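Five-membered-cyclitol-phosphate synthase (Streptomyces citricolor, PDB 6K96) is a tetrameric, NAD-containing enzyme of the myo-inositol-1-phosphate synthase family, built from a dinucleotide-binding domain with a parallel sheet and a second domain with a mixed sheet. Local coordinates at residues A297-I300 with I301-R305. Sequence-based numbering, arbitrary orientation.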
loop_
_atom_site.group_PDB
_atom_site.type_symbol
_atom_site.label_atom_id
_atom_site.label_comp_id
_atom_site.label_asym_id
_atom_site.label_seq_id
_atom_site.Cartn_x
_atom_site.Cartn_y
_atom_site.Cartn_z
ATOM N N ALA B 297 16.978 19.395 -7.533
ATOM C CA ALA B 297 18.333 19.866 -7.109
ATOM C C ALA B 297 19.347 18.717 -7.225
ATOM O O ALA B 297 20.453 18.934 -7.702
ATOM C CB ALA B 297 18.321 20.453 -5.730
ATOM N N GLY B 298 18.927 17.507 -6.936
ATOM C CA GLY B 298 19.742 16.301 -7.181
ATOM C C GLY B 298 20.231 16.176 -8.607
ATOM O O GLY B 298 21.196 15.426 -8.824
ATOM N N VAL B 299 19.605 16.879 -9.556
ATOM C CA VAL B 299 20.024 16.810 -10.992
ATOM C C VAL B 299 20.605 18.171 -11.411
ATOM O O VAL B 299 21.584 18.202 -12.146
ATOM C CB VAL B 299 18.836 16.312 -11.825
ATOM C CG1 VAL B 299 18.801 16.913 -13.208
ATOM C CG2 VAL B 299 18.794 14.787 -11.862
ATOM N N ILE B 300 20.084 19.257 -10.871
ATOM C CA ILE B 300 20.612 20.606 -11.152
ATOM C C ILE B 300 22.090 20.570 -10.759
ATOM O O ILE B 300 22.943 20.864 -11.597
ATOM C CB ILE B 300 19.779 21.700 -10.471
ATOM C CG1 ILE B 300 18.358 21.690 -11.029
ATOM C CG2 ILE B 300 20.400 23.062 -10.681
ATOM C CD1 ILE B 300 17.384 22.600 -10.294
ATOM N N ILE B 301 22.429 20.120 -9.561
ATOM C CA ILE B 301 23.857 20.147 -9.113
ATOM C C ILE B 301 24.784 19.475 -10.135
ATOM O O ILE B 301 25.903 19.888 -10.216
ATOM C CB ILE B 301 24.026 19.507 -7.733
ATOM C CG1 ILE B 301 25.345 19.952 -7.112
ATOM C CG2 ILE B 301 23.891 17.986 -7.852
ATOM C CD1 ILE B 301 25.488 21.430 -7.029
ATOM N N ASP B 302 24.339 18.434 -10.830
ATOM C CA ASP B 302 25.033 17.793 -11.977
ATOM C C ASP B 302 25.150 18.838 -13.116
ATOM O O ASP B 302 26.263 19.262 -13.399
ATOM C CB ASP B 302 24.240 16.538 -12.383
ATOM C CG ASP B 302 24.814 15.230 -11.871
ATOM O OD1 ASP B 302 25.718 14.730 -12.535
ATOM O OD2 ASP B 302 24.345 14.692 -10.827
ATOM N N LEU B 303 24.023 19.305 -13.676
ATOM C CA LEU B 303 23.989 20.186 -14.872
ATOM C C LEU B 303 24.778 21.486 -14.626
ATOM O O LEU B 303 25.501 21.893 -15.536
ATOM C CB LEU B 303 22.530 20.498 -15.252
ATOM C CG LEU B 303 21.685 19.309 -15.689
ATOM C CD1 LEU B 303 20.323 19.789 -16.115
ATOM C CD2 LEU B 303 22.336 18.532 -16.813
ATOM N N ILE B 304 24.618 22.156 -13.486
ATOM C CA ILE B 304 25.295 23.471 -13.295
ATOM C C ILE B 304 26.803 23.255 -13.260
ATOM O O ILE B 304 27.537 24.167 -13.668
ATOM C CB ILE B 304 24.845 24.270 -12.067
ATOM C CG1 ILE B 304 25.014 23.465 -10.781
ATOM C CG2 ILE B 304 23.440 24.802 -12.266
ATOM C CD1 ILE B 304 24.478 24.174 -9.574
ATOM N N ARG B 305 27.267 22.113 -12.765
ATOM C CA ARG B 305 28.723 21.854 -12.709
ATOM C C ARG B 305 29.159 21.437 -14.117
ATOM O O ARG B 305 30.320 21.773 -14.495
ATOM C CB ARG B 305 29.110 20.785 -11.686
ATOM C CG ARG B 305 29.081 21.214 -10.226
ATOM C CD ARG B 305 28.426 20.157 -9.342
ATOM N NE ARG B 305 29.215 19.021 -8.900
ATOM C CZ ARG B 305 28.737 17.799 -8.614
ATOM N NH1 ARG B 305 27.463 17.485 -8.727
ATOM N NH2 ARG B 305 29.545 16.863 -8.195
#
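Ile300 and Ile304 touch one helical turn apart, methyl against methyl: Ile300 CG2 lies 3.8 Å from Ile304 CG2, and the two side chains run at a slant to each other. The torsion of Ile300 (chi1 -63°) sets CG1 beside its backbone N and CG2 beside the carbonyl carbon, the side where Ile304 comes. In Ile304, chi1 of 56° places CG1 between the backbone N and the carbonyl carbon. This branch therefore lies back along the helix, with CG1 3.4 Å from Ile300 O. The same oxygen accepts the backbone N-H of Ile304, with N to O 2.8 Å and an N-H...O angle of 171°. One turn earlier, Ile301 N donates to Ala297 O at 3.0 Å. Leu303 N likewise donates to Val299 O at 3.1 Å. These i to i+4 bonds are the repeat of an alpha-helix. Val299 CG1 and Leu303 CD1 meet more loosely, at 4.4 Å. Ile301 packs its CG2 methyl over the preceding turn, 3.6 Å from Ala297 O.

Both charged side chains of this buried segment have polar partners: Asp302 OD1 forms a salt bridge with Arg44, and Arg305 donates from NH2 to Arg44 O and from NE to Ile50 O.

All of this lies within helix 292-313, whose start is near the NAD and the sodium ion; the side chain of Ile300 is about 6 Å from the NAD. The parallel sheet, with strand order 3-2-1-4-5-6 and bound NAD, is a Rossmann fold. The helix packs against its first strand, 5-10, through Ile304 and Arg305, and against the helix that follows, 14-31, through Ala297, Ile300 and Ile304, while Ala297 and Ile301 meet Trp277 of a neighbouring subunit.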